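L-threonine 3-dehydrogenase (Clostridioides difficile, PDB 7OL1) probably catalyses the NAD-dependent oxidation of the C3 hydroxyl of L-threonine, giving 2-amino-3-ketobutyrate. Local coordinates at residues A30-S36 with K59-C65; T135-A141 with Y163-V168; L193-V197 with D327-L332; G228-D232 with A297-S303; I262-F267 with F315-L321. One frame throughout, in Å; residues are numbered along the deposited sequence.

Interaction 1: residues A30-S36 with K59-C65; sequences ALGQIGS and KEGNPVC
Ser36 in helix 33-46 and Val64 in the loop beyond strand 51-55 mark the closest backbone approach, their CA atoms 6.6 Å apart, and no hydrogen bond joins the two segments. Leu31 lies between them. With its CG beside the backbone N and anti to the carbonyl carbon (chi1 -60°), it puts CD2 3.7 Å from Val64 CB, a branched partner that offers both methyls to it. The other methyl, CD1, lies near Cys65 SG. Lys59 runs back along the leucine and brings NZ to 3.8 Å from Leu31 CB. Asn62 presents its amide group to Leu31 CD2, while its OD1 accepts from Val64 N at 3.3 Å in the carbonyl plane, an Asx turn that holds the amide in place. Ser36 suits a polar edge here: its OG, 3.5 Å from Asn62 ND2, donates to Gly32 O, and Ser36 N reaches the same oxygen from the opposite face. Gly35 lies too close to Ala30 C for a CB to fit. This is the glycine-rich turn between first strand and first helix of a Rossmann fold, where the dinucleotide of this family is expected to bind, packed against the loop after the second strand.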
# COMPACT_ATOMS: atom_id res chain seq x y z
N ALA A 30 -3.93 10.09 21.30
CA ALA A 30 -4.65 11.27 21.81
C ALA A 30 -3.70 12.40 22.21
O ALA A 30 -4.23 13.46 22.49
CB ALA A 30 -5.52 10.89 22.97
N LEU A 31 -2.38 12.22 22.28
CA LEU A 31 -1.49 13.34 22.73
C LEU A 31 -0.69 13.94 21.56
O LEU A 31 0.04 14.94 21.79
CB LEU A 31 -0.58 12.85 23.85
CG LEU A 31 -1.28 12.34 25.11
CD1 LEU A 31 -0.26 12.06 26.19
CD2 LEU A 31 -2.34 13.29 25.63
N GLY A 32 -0.82 13.39 20.35
CA GLY A 32 -0.34 14.03 19.11
C GLY A 32 -0.99 15.38 18.89
O GLY A 32 -1.83 15.77 19.72
N GLN A 33 -0.62 16.07 17.80
CA GLN A 33 -1.07 17.46 17.49
C GLN A 33 -2.60 17.52 17.41
O GLN A 33 -3.19 18.43 18.05
CB GLN A 33 -0.42 17.92 16.19
CG GLN A 33 -0.62 19.40 15.89
CD GLN A 33 -0.54 19.77 14.42
OE1 GLN A 33 -0.61 20.94 14.07
NE2 GLN A 33 -0.40 18.77 13.55
N ILE A 34 -3.19 16.61 16.64
CA ILE A 34 -4.66 16.49 16.40
C ILE A 34 -5.35 15.99 17.67
O ILE A 34 -6.35 16.61 18.09
CB ILE A 34 -4.93 15.51 15.23
CG1 ILE A 34 -4.11 15.85 13.98
CG2 ILE A 34 -6.43 15.36 14.96
CD1 ILE A 34 -4.43 15.01 12.75
N GLY A 35 -4.91 14.86 18.23
CA GLY A 35 -5.49 14.33 19.48
C GLY A 35 -5.56 15.38 20.61
O GLY A 35 -6.63 15.52 21.26
N SER A 36 -4.46 16.10 20.86
CA SER A 36 -4.42 17.14 21.92
C SER A 36 -5.70 17.97 21.86
O SER A 36 -6.35 18.13 22.91
CB SER A 36 -3.21 17.98 21.82
OG SER A 36 -2.08 17.22 22.20
N LYS A 59 2.36 12.75 29.09
CA LYS A 59 3.20 13.94 28.82
C LYS A 59 2.92 14.97 29.91
O LYS A 59 1.79 15.51 29.93
CB LYS A 59 3.00 14.47 27.40
CG LYS A 59 3.96 13.87 26.37
CD LYS A 59 3.46 13.83 24.93
CE LYS A 59 3.80 12.53 24.22
NZ LYS A 59 3.12 12.41 22.91
N GLU A 60 3.91 15.15 30.79
CA GLU A 60 3.93 15.97 32.03
C GLU A 60 2.58 16.66 32.25
O GLU A 60 1.75 16.13 33.04
CB GLU A 60 5.09 16.97 31.95
CG GLU A 60 6.46 16.32 32.04
CD GLU A 60 7.50 16.77 31.01
OE1 GLU A 60 7.16 17.56 30.12
OE2 GLU A 60 8.65 16.30 31.10
N GLY A 61 2.36 17.80 31.57
CA GLY A 61 1.23 18.71 31.78
C GLY A 61 0.50 19.00 30.49
O GLY A 61 0.23 20.17 30.19
N ASN A 62 0.20 17.95 29.72
CA ASN A 62 -0.81 18.02 28.63
C ASN A 62 -2.17 18.25 29.29
O ASN A 62 -2.47 17.63 30.32
CB ASN A 62 -0.79 16.77 27.76
CG ASN A 62 -1.38 16.97 26.38
OD1 ASN A 62 -2.57 17.22 26.22
ND2 ASN A 62 -0.55 16.83 25.36
N PRO A 63 -3.01 19.17 28.76
CA PRO A 63 -4.38 19.34 29.25
C PRO A 63 -5.11 18.00 29.41
O PRO A 63 -5.69 17.76 30.45
CB PRO A 63 -5.09 20.20 28.18
CG PRO A 63 -4.06 20.38 27.06
CD PRO A 63 -2.70 20.12 27.68
N VAL A 64 -5.02 17.16 28.37
CA VAL A 64 -5.76 15.88 28.22
C VAL A 64 -5.66 15.10 29.52
O VAL A 64 -6.71 14.83 30.14
CB VAL A 64 -5.22 15.01 27.07
CG1 VAL A 64 -5.97 13.70 27.00
CG2 VAL A 64 -5.24 15.70 25.72
N CYS A 65 -4.41 14.80 29.90
CA CYS A 65 -3.98 13.85 30.97
C CYS A 65 -4.56 14.23 32.33
O CYS A 65 -4.58 13.35 33.20
CB CYS A 65 -2.47 13.82 31.10
SG CYS A 65 -1.72 12.61 29.98

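Interaction 2: residues T135-A141 with Y163-V168; sequences TPSSIAA and YGVTKV
Tyr163 makes an apolar contact with Ala140. Its CG lies anti to the backbone N (chi1 177°), which carries the ring out until CD2 is 3.8 Å from Ala140 CB. Ser138 CB, 3.8 Å from Tyr163 OH, adds plain van der Waals packing; Ala140 CB and Ser138 OG both approach the ring obliquely. At the far end Ala141 CB packs on Val168 CG2, also at 3.8 Å. Small alanines suit this place because the helix lies close: the CA atoms of Ala141 and Gly164 are 4.4 Å apart, and Gly164, having no side chain, lets Ala140 O come up to its CA in a CA-H...O contact of 3.3 Å.

Lys167 supplies the mixed contacts. Bent at chi2 and chi3, its chain passes Ser137, with CB 3.6 Å from Ser137 OG, and then places NZ 3.6 Å from Pro136 O. The hydroxyl of Ser137 has its main partner in Glu171. No hydrogen bond crosses; within the helix Tyr163 O accepts from Thr166 OG1 (2.7 Å) and Lys167 N, and the Thr166 hydroxyl has a second partner in Asn115.

Tyr163 and Lys167 have the Tyr-x-x-x-Lys spacing that marks the short-chain dehydrogenase/reductase superfamily, so the contact probably sets these two residues beside the serines at the end of strand 132-138 in the active site. That strand lies between strands 92-95 and 184-194 in the central sheet. Helix 108-129 packs on Thr135, Tyr163 and Thr166, while Leu172 of the second subunit packs against Val165 and Val168.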
# COMPACT_ATOMS: atom_id res chain seq x y z
N THR A 135 -9.43 6.49 10.55
CA THR A 135 -7.97 6.62 10.40
C THR A 135 -7.64 7.85 9.56
O THR A 135 -8.08 7.97 8.43
CB THR A 135 -7.40 5.44 9.62
OG1 THR A 135 -8.24 4.31 9.85
CG2 THR A 135 -5.94 5.21 9.94
N PRO A 136 -6.83 8.79 10.05
CA PRO A 136 -6.36 9.89 9.23
C PRO A 136 -5.25 9.39 8.31
O PRO A 136 -4.58 8.50 8.70
CB PRO A 136 -5.80 10.89 10.23
CG PRO A 136 -5.38 10.06 11.42
CD PRO A 136 -6.28 8.84 11.42
N SER A 137 -5.20 9.96 7.11
CA SER A 137 -4.17 9.78 6.06
C SER A 137 -3.56 11.15 5.81
O SER A 137 -3.76 12.00 6.67
CB SER A 137 -4.75 9.17 4.83
OG SER A 137 -3.72 8.80 3.93
N SER A 138 -2.83 11.37 4.72
CA SER A 138 -2.00 12.60 4.56
C SER A 138 -1.74 12.90 3.08
O SER A 138 -1.67 11.92 2.28
CB SER A 138 -0.67 12.42 5.30
OG SER A 138 0.16 13.59 5.27
N ILE A 139 -1.50 14.17 2.76
CA ILE A 139 -0.86 14.59 1.47
C ILE A 139 0.36 13.69 1.22
O ILE A 139 0.74 13.56 0.03
CB ILE A 139 -0.44 16.07 1.46
CG1 ILE A 139 -0.13 16.59 2.87
CG2 ILE A 139 -1.50 16.89 0.76
CD1 ILE A 139 0.58 17.94 2.93
N ALA A 140 0.94 13.11 2.28
CA ALA A 140 2.19 12.31 2.18
C ALA A 140 1.94 11.01 1.41
O ALA A 140 2.92 10.42 0.89
CB ALA A 140 2.76 12.09 3.55
N ALA A 141 0.67 10.64 1.25
CA ALA A 141 0.22 9.46 0.48
C ALA A 141 0.25 9.71 -1.02
O ALA A 141 -0.37 8.90 -1.73
CB ALA A 141 -1.19 9.11 0.88
N TYR A 163 6.54 7.12 5.88
CA TYR A 163 5.23 7.62 6.39
C TYR A 163 4.19 7.48 5.27
O TYR A 163 3.14 6.81 5.47
CB TYR A 163 5.30 9.05 6.91
CG TYR A 163 3.97 9.59 7.37
CD1 TYR A 163 3.11 8.81 8.10
CD2 TYR A 163 3.56 10.87 7.06
CE1 TYR A 163 1.88 9.28 8.51
CE2 TYR A 163 2.34 11.37 7.48
CZ TYR A 163 1.50 10.56 8.20
OH TYR A 163 0.30 10.99 8.63
N GLY A 164 4.50 8.03 4.09
CA GLY A 164 3.60 7.96 2.92
C GLY A 164 3.23 6.53 2.58
O GLY A 164 2.05 6.20 2.39
N VAL A 165 4.21 5.66 2.52
CA VAL A 165 3.92 4.24 2.18
C VAL A 165 2.91 3.67 3.18
O VAL A 165 2.07 2.87 2.76
CB VAL A 165 5.22 3.44 2.19
CG1 VAL A 165 4.97 1.93 2.16
CG2 VAL A 165 6.12 3.90 1.06
N THR A 166 3.03 4.01 4.47
CA THR A 166 2.18 3.42 5.52
C THR A 166 0.76 3.96 5.29
O THR A 166 -0.18 3.15 5.36
CB THR A 166 2.72 3.61 6.95
OG1 THR A 166 2.77 4.97 7.37
CG2 THR A 166 4.10 3.05 7.14
N LYS A 167 0.62 5.23 4.90
CA LYS A 167 -0.70 5.88 4.64
C LYS A 167 -1.38 5.27 3.39
O LYS A 167 -2.63 4.95 3.44
CB LYS A 167 -0.49 7.39 4.63
CG LYS A 167 -0.14 7.97 6.00
CD LYS A 167 -1.16 7.66 7.11
CE LYS A 167 -0.90 6.38 7.91
NZ LYS A 167 -2.06 5.98 8.74
N VAL A 168 -0.63 4.96 2.35
CA VAL A 168 -1.28 4.31 1.18
C VAL A 168 -1.69 2.89 1.57
O VAL A 168 -2.81 2.51 1.23
CB VAL A 168 -0.38 4.30 -0.06
CG1 VAL A 168 -1.05 3.52 -1.18
CG2 VAL A 168 -0.01 5.71 -0.46

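Interaction 3: residues L193-V197 with D327-L332; sequences LISYV and DMLEKL
A Met-aromatic contact and a lysine laid over a tyrosine ring fasten the C-terminal helix 321-334 to the chain just beyond strand 184-194. Tyr196 is the centre of it. Its CG sits between the backbone N and the carbonyl carbon (chi1 47°), and the ring that results lies along the helix surface with one face against Lys331. There Lys331 CG stands almost exactly over the ring centre, 3.7 Å from the centroid and only 5° off the normal, a CH-pi contact, while Lys331 CB touches Tyr196 CG at 3.8 Å. A lysine serves well here: its methylenes cover the aromatic face and its amino group can still turn to Asp327, one helical turn earlier. That bridge, Lys331 NZ to Asp327 OD2, is weak at 3.4 Å, and the same carboxylate oxygen is hydrogen-bonded to Tyr235.

Met328 comes to the tyrosine from the edge instead. Its SD lies near the ring plane, 5.4 Å from the centroid, and 3.9 Å from Tyr196 CB. Bends at chi2 and chi3 fold the flexible chain back, so that CE reaches Ile194 CG2 at 4.0 Å and passes Ser195 O.

Strand 232-235, which pairs with strand 184-194, adds Tyr235 against both Tyr196 and Met328. Helix 207-217 supplies Ala208 to Ile194 and Tyr212 to Met328 and Leu332.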
# COMPACT_ATOMS: atom_id res chain seq x y z
N LEU A 193 -1.50 21.20 9.02
CA LEU A 193 -2.39 21.79 10.02
C LEU A 193 -1.62 22.85 10.81
O LEU A 193 -0.37 22.67 11.06
CB LEU A 193 -2.93 20.68 10.92
CG LEU A 193 -3.75 19.62 10.19
CD1 LEU A 193 -4.36 18.63 11.16
CD2 LEU A 193 -4.84 20.28 9.37
N ILE A 194 -2.35 23.94 11.10
CA ILE A 194 -1.94 25.14 11.89
C ILE A 194 -2.77 25.12 13.17
O ILE A 194 -4.03 25.12 13.04
CB ILE A 194 -2.21 26.45 11.11
CG1 ILE A 194 -1.78 26.38 9.64
CG2 ILE A 194 -1.58 27.65 11.78
CD1 ILE A 194 -0.31 26.30 9.48
N SER A 195 -2.11 25.12 14.34
CA SER A 195 -2.79 25.30 15.65
C SER A 195 -2.00 26.25 16.56
O SER A 195 -0.81 26.51 16.31
CB SER A 195 -3.07 23.99 16.34
OG SER A 195 -1.99 23.61 17.18
N TYR A 196 -2.70 26.74 17.58
CA TYR A 196 -2.16 27.67 18.60
C TYR A 196 -1.88 26.92 19.91
O TYR A 196 -1.07 27.44 20.69
CB TYR A 196 -3.15 28.80 18.84
CG TYR A 196 -4.59 28.42 19.03
CD1 TYR A 196 -5.09 28.10 20.28
CD2 TYR A 196 -5.49 28.47 17.97
CE1 TYR A 196 -6.43 27.82 20.48
CE2 TYR A 196 -6.83 28.18 18.15
CZ TYR A 196 -7.31 27.86 19.41
OH TYR A 196 -8.64 27.58 19.60
N VAL A 197 -2.52 25.76 20.13
CA VAL A 197 -2.36 24.89 21.34
C VAL A 197 -1.01 24.17 21.28
O VAL A 197 -0.41 23.99 22.35
CB VAL A 197 -3.49 23.86 21.47
CG1 VAL A 197 -3.29 22.94 22.67
CG2 VAL A 197 -4.87 24.51 21.53
N ASP A 327 -7.10 35.38 14.04
CA ASP A 327 -7.36 34.48 15.19
C ASP A 327 -6.05 33.94 15.78
O ASP A 327 -6.03 33.72 17.00
CB ASP A 327 -8.23 33.28 14.81
CG ASP A 327 -8.94 32.68 16.01
OD1 ASP A 327 -9.84 33.36 16.54
OD2 ASP A 327 -8.58 31.54 16.41
N MET A 328 -5.01 33.71 14.98
CA MET A 328 -3.74 33.14 15.50
C MET A 328 -3.05 34.19 16.38
O MET A 328 -2.51 33.81 17.45
CB MET A 328 -2.80 32.68 14.39
CG MET A 328 -3.15 31.29 13.89
SD MET A 328 -2.86 30.01 15.15
CE MET A 328 -1.08 29.86 15.04
N LEU A 329 -3.10 35.46 15.99
CA LEU A 329 -2.35 36.54 16.68
C LEU A 329 -3.11 36.94 17.96
O LEU A 329 -2.43 37.26 18.94
CB LEU A 329 -2.15 37.69 15.70
CG LEU A 329 -1.28 37.35 14.48
CD1 LEU A 329 -1.28 38.48 13.45
CD2 LEU A 329 0.15 37.03 14.90
N GLU A 330 -4.44 36.82 17.98
CA GLU A 330 -5.26 36.93 19.22
C GLU A 330 -4.85 35.81 20.18
O GLU A 330 -4.41 36.13 21.31
CB GLU A 330 -6.76 36.83 18.93
CG GLU A 330 -7.31 37.96 18.08
CD GLU A 330 -8.79 37.83 17.74
OE1 GLU A 330 -9.53 37.15 18.51
OE2 GLU A 330 -9.20 38.41 16.71
N LYS A 331 -5.00 34.54 19.75
CA LYS A 331 -4.86 33.31 20.58
C LYS A 331 -3.40 33.11 21.02
O LYS A 331 -3.19 32.39 22.04
CB LYS A 331 -5.37 32.06 19.84
CG LYS A 331 -6.80 31.62 20.14
CD LYS A 331 -7.85 32.57 19.66
CE LYS A 331 -9.20 32.37 20.32
NZ LYS A 331 -10.05 31.47 19.52
N LEU A 332 -2.42 33.71 20.33
CA LEU A 332 -0.99 33.65 20.74
C LEU A 332 -0.63 34.80 21.70
O LEU A 332 0.49 34.76 22.25
CB LEU A 332 -0.09 33.67 19.50
CG LEU A 332 0.03 32.36 18.72
CD1 LEU A 332 1.02 32.52 17.58
CD2 LEU A 332 0.45 31.21 19.62

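Interaction 4: residues G228-D232 with A297-S303; sequences GTKMD and ADSWPNS
Met231 and Ala297 make the dense side of this contact, the sulfur SD lying 3.8 Å from Ala297 CB. A long, flexible methionine can bridge the distance although its CB starts off pointing away from the helix, and its chain turns only at chi3 (-44°). The same SD lies at the edge of the Trp300 indole, 4.2 Å from CE3 and near the ring plane, in a Met-aromatic contact. Thr229 CG2 adds a looser touch on Ala297 CB, for which the small alanine is well suited. Buried Asp232 turns its carboxylate against the backbone of Ser303, and its OD2 is hydrogen-bonded to Thr263 and to Leu304 N. What is joined here is the loop leading into strand 232-235 and the C-terminal end of helix 291-299, with Trp300 the first residue to leave helical geometry.

The other side is more open and polar. Lys230 and Asp298 are exposed, and Lys230 CB meets Asn302 CB at 4.2 Å, while the rest of the lysine leads away. No direct hydrogen bond crosses. A water is placed to donate to Lys230 O at 2.6 Å and to Ala297 O at 2.7 Å, but other oxygens also compete for its two protons.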
# COMPACT_ATOMS: atom_id res chain seq x y z
N GLY A 228 7.41 31.50 -2.81
CA GLY A 228 6.59 30.97 -3.92
C GLY A 228 6.31 29.45 -3.86
O GLY A 228 5.58 28.97 -4.77
N THR A 229 6.81 28.70 -2.87
CA THR A 229 6.47 27.26 -2.67
C THR A 229 5.05 27.14 -2.09
O THR A 229 4.82 27.60 -0.97
CB THR A 229 7.51 26.54 -1.79
OG1 THR A 229 8.79 26.65 -2.41
CG2 THR A 229 7.17 25.08 -1.60
N LYS A 230 4.12 26.54 -2.85
CA LYS A 230 2.69 26.48 -2.48
C LYS A 230 2.38 25.08 -1.91
O LYS A 230 3.00 24.08 -2.40
CB LYS A 230 1.81 26.86 -3.69
CG LYS A 230 1.49 28.35 -3.79
CD LYS A 230 0.58 28.73 -4.96
CE LYS A 230 -0.49 29.74 -4.59
NZ LYS A 230 -1.84 29.21 -4.91
N MET A 231 1.49 25.03 -0.91
CA MET A 231 1.12 23.81 -0.13
C MET A 231 -0.34 23.89 0.34
O MET A 231 -0.80 25.00 0.65
CB MET A 231 2.03 23.67 1.10
CG MET A 231 3.13 22.64 0.90
SD MET A 231 4.41 22.67 2.19
CE MET A 231 4.68 24.43 2.37
N ASP A 232 -1.04 22.77 0.46
CA ASP A 232 -2.34 22.83 1.17
C ASP A 232 -2.09 23.01 2.67
O ASP A 232 -1.12 22.41 3.21
CB ASP A 232 -3.21 21.61 0.98
CG ASP A 232 -3.71 21.46 -0.43
OD1 ASP A 232 -2.91 20.94 -1.27
OD2 ASP A 232 -4.88 21.83 -0.67
N ALA A 297 8.36 19.16 0.42
CA ALA A 297 7.31 20.12 0.01
C ALA A 297 7.15 20.06 -1.51
O ALA A 297 6.00 20.17 -2.00
CB ALA A 297 7.65 21.51 0.47
N ASP A 298 8.27 19.86 -2.21
CA ASP A 298 8.31 19.69 -3.68
C ASP A 298 7.74 18.31 -4.04
O ASP A 298 7.11 18.25 -5.10
CB ASP A 298 9.71 20.02 -4.24
CG ASP A 298 10.12 21.50 -4.26
OD1 ASP A 298 9.22 22.39 -4.11
OD2 ASP A 298 11.36 21.77 -4.44
N SER A 299 7.89 17.24 -3.22
CA SER A 299 7.21 15.92 -3.42
C SER A 299 5.71 16.15 -3.63
O SER A 299 5.06 15.44 -4.44
CB SER A 299 7.34 14.96 -2.23
OG SER A 299 8.67 14.65 -1.91
N TRP A 300 5.19 17.09 -2.85
CA TRP A 300 3.76 17.18 -2.49
C TRP A 300 3.02 18.10 -3.44
O TRP A 300 3.47 19.22 -3.69
CB TRP A 300 3.60 17.71 -1.07
CG TRP A 300 3.99 16.81 0.05
CD1 TRP A 300 4.21 15.46 0.06
CD2 TRP A 300 4.14 17.24 1.41
NE1 TRP A 300 4.53 15.03 1.32
CE2 TRP A 300 4.48 16.11 2.17
CE3 TRP A 300 4.04 18.49 2.02
CZ2 TRP A 300 4.72 16.19 3.54
CZ3 TRP A 300 4.29 18.58 3.37
CH2 TRP A 300 4.61 17.44 4.11
N PRO A 301 1.81 17.72 -3.86
CA PRO A 301 0.89 18.66 -4.49
C PRO A 301 0.87 20.07 -3.88
O PRO A 301 1.19 20.27 -2.70
CB PRO A 301 -0.47 17.99 -4.28
CG PRO A 301 -0.19 16.51 -4.17
CD PRO A 301 1.24 16.38 -3.70
N ASN A 302 0.48 21.03 -4.73
CA ASN A 302 0.35 22.47 -4.42
C ASN A 302 -1.06 22.70 -3.88
O ASN A 302 -1.22 23.61 -3.01
CB ASN A 302 0.60 23.35 -5.65
CG ASN A 302 1.89 23.03 -6.37
OD1 ASN A 302 2.95 22.88 -5.75
ND2 ASN A 302 1.81 22.93 -7.70
N SER A 303 -2.03 21.93 -4.39
CA SER A 303 -3.47 22.07 -4.02
C SER A 303 -4.23 20.80 -4.40
O SER A 303 -3.92 20.21 -5.45
CB SER A 303 -4.08 23.29 -4.68
OG SER A 303 -4.36 23.04 -6.05
O HOH W 1 4.09 21.80 -2.97

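Interaction 5: residues I262-F267 with F315-L321; sequences ITAMSF and FKFSYDL
Phe315 lies with one ring face under Ile262, their side chains crossing at about a right angle. Ile262 CG2 is over the ring centre, 3.8 Å from the centroid and 12° off the normal; the beta-branch sets it there, and CB itself is 3.6 Å from Phe315 CZ. At the edge of the same ring, in its plane, lies Thr263 O. Two residues on, Phe317 turns a face to Ala264, whose CA stands above it toward the rim and whose CB is 3.6 Å from Phe317 CD1; an alanine is small enough to let ring and backbone approach. The third ring is Phe267, with Leu321 CD1 over one face, offset toward the rim, at 3.9 Å from Phe267 CE2. Met265 SD lies in plane at the edge of that ring and 4.2 Å from Leu321 CB. The segments run nearly the same way, 13° apart, which lets these pairs follow one another in order, ending at Leu321, just after Asp320, the N-cap of helix 321-334. With no hydrogen bond across, cohesion probably comes mainly from dispersion and CH-pi contact, helped perhaps by attraction between the positive edge of Phe315 and Thr263 O.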
# COMPACT_ATOMS: atom_id res chain seq x y z
N ILE A 262 -9.08 16.78 1.61
CA ILE A 262 -9.74 17.99 2.14
C ILE A 262 -8.69 19.08 2.13
O ILE A 262 -7.50 18.76 2.13
CB ILE A 262 -10.34 17.79 3.53
CG1 ILE A 262 -9.30 17.38 4.56
CG2 ILE A 262 -11.48 16.80 3.51
CD1 ILE A 262 -9.81 17.49 6.00
N THR A 263 -9.14 20.32 2.05
CA THR A 263 -8.26 21.50 2.09
C THR A 263 -9.13 22.74 2.26
O THR A 263 -10.38 22.63 2.04
CB THR A 263 -7.36 21.56 0.86
OG1 THR A 263 -6.38 22.56 1.12
CG2 THR A 263 -8.17 21.85 -0.38
N ALA A 264 -8.49 23.81 2.72
CA ALA A 264 -9.11 25.12 3.01
C ALA A 264 -8.38 26.23 2.25
O ALA A 264 -8.98 27.28 2.06
CB ALA A 264 -9.05 25.37 4.50
N MET A 265 -7.12 25.98 1.87
CA MET A 265 -6.20 27.00 1.32
C MET A 265 -4.92 26.33 0.80
O MET A 265 -4.63 25.22 1.24
CB MET A 265 -5.90 28.11 2.35
CG MET A 265 -5.39 27.68 3.73
SD MET A 265 -5.52 28.94 5.10
CE MET A 265 -7.26 28.84 5.49
N SER A 266 -4.29 26.93 -0.22
CA SER A 266 -2.87 26.79 -0.63
C SER A 266 -2.19 28.15 -0.48
O SER A 266 -2.84 29.15 -0.76
CB SER A 266 -2.71 26.32 -2.06
OG SER A 266 -3.62 25.28 -2.36
N PHE A 267 -0.91 28.18 -0.09
CA PHE A 267 -0.16 29.44 -0.01
C PHE A 267 1.35 29.22 0.16
O PHE A 267 1.87 28.23 0.77
CB PHE A 267 -0.77 30.36 1.04
CG PHE A 267 -0.90 29.82 2.44
CD1 PHE A 267 0.24 29.59 3.22
CD2 PHE A 267 -2.15 29.62 3.02
CE1 PHE A 267 0.12 29.13 4.52
CE2 PHE A 267 -2.26 29.18 4.32
CZ PHE A 267 -1.12 28.93 5.07
N PHE A 315 -18.33 18.28 3.13
CA PHE A 315 -17.13 18.94 3.70
C PHE A 315 -17.34 20.46 3.61
O PHE A 315 -17.64 20.99 2.54
CB PHE A 315 -15.86 18.45 3.00
CG PHE A 315 -14.64 19.28 3.29
CD1 PHE A 315 -14.10 19.33 4.56
CD2 PHE A 315 -14.01 19.99 2.28
CE1 PHE A 315 -12.95 20.06 4.81
CE2 PHE A 315 -12.86 20.73 2.53
CZ PHE A 315 -12.32 20.76 3.80
N LYS A 316 -17.23 21.13 4.74
CA LYS A 316 -17.41 22.58 4.91
C LYS A 316 -16.08 23.08 5.47
O LYS A 316 -15.19 22.27 5.59
CB LYS A 316 -18.68 22.74 5.75
CG LYS A 316 -19.10 24.13 6.25
CD LYS A 316 -20.40 24.07 7.06
CE LYS A 316 -21.17 22.78 6.79
NZ LYS A 316 -22.51 22.74 7.42
N PHE A 317 -15.92 24.38 5.69
CA PHE A 317 -14.76 24.98 6.38
C PHE A 317 -14.96 26.50 6.49
O PHE A 317 -15.69 27.04 5.66
CB PHE A 317 -13.47 24.59 5.67
CG PHE A 317 -13.18 25.37 4.42
CD1 PHE A 317 -12.49 26.57 4.50
CD2 PHE A 317 -13.54 24.88 3.18
CE1 PHE A 317 -12.15 27.26 3.34
CE2 PHE A 317 -13.19 25.57 2.03
CZ PHE A 317 -12.49 26.75 2.11
N SER A 318 -14.33 27.13 7.48
CA SER A 318 -14.66 28.49 7.99
C SER A 318 -13.49 29.47 7.82
O SER A 318 -13.78 30.66 7.65
CB SER A 318 -15.12 28.44 9.43
OG SER A 318 -16.34 27.71 9.54
N TYR A 319 -12.24 29.01 7.86
CA TYR A 319 -11.05 29.89 7.93
C TYR A 319 -10.33 29.89 6.58
O TYR A 319 -9.93 28.82 6.13
CB TYR A 319 -10.14 29.47 9.09
CG TYR A 319 -10.80 29.61 10.44
CD1 TYR A 319 -11.86 28.79 10.79
CD2 TYR A 319 -10.38 30.56 11.36
CE1 TYR A 319 -12.49 28.90 12.02
CE2 TYR A 319 -10.99 30.68 12.60
CZ TYR A 319 -12.06 29.85 12.92
OH TYR A 319 -12.72 29.97 14.11
N ASP A 320 -10.26 31.07 5.95
CA ASP A 320 -9.33 31.43 4.85
C ASP A 320 -8.05 31.98 5.50
O ASP A 320 -8.05 32.14 6.74
CB ASP A 320 -9.94 32.47 3.91
CG ASP A 320 -10.52 33.67 4.64
OD1 ASP A 320 -11.65 33.55 5.17
OD2 ASP A 320 -9.83 34.72 4.71
N LEU A 321 -7.02 32.29 4.70
CA LEU A 321 -5.70 32.73 5.24
C LEU A 321 -5.86 33.98 6.12
O LEU A 321 -5.11 34.14 7.09
CB LEU A 321 -4.72 32.96 4.08
CG LEU A 321 -3.41 33.66 4.43
CD1 LEU A 321 -2.63 32.92 5.51
CD2 LEU A 321 -2.52 33.81 3.20

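Overall arrangement
The glycine-rich turn of interaction 1 and the Tyr-x-x-x-Lys region of interaction 2 have centres about 22 Å apart, on opposite sides of the chain's centre. In this apoenzyme no cofactor is bound, but NAD would be expected to extend from the first toward the second. Interaction 3 touches interaction 1 where Ile34 CD1 meets Leu193 CD1 at 4.0 Å. Interaction 4 reaches interaction 2 through Ile139 CD1 and Trp300 CE3, 3.6 Å apart. Interactions 4 and 5 are linked directly, by a probable backbone hydrogen bond between Met231 O and Phe267 N (3.3 Å) and by the packing of Ser303 on Ser266. Interaction 5 lies about 15 Å, centre to centre, from both 3 and 4.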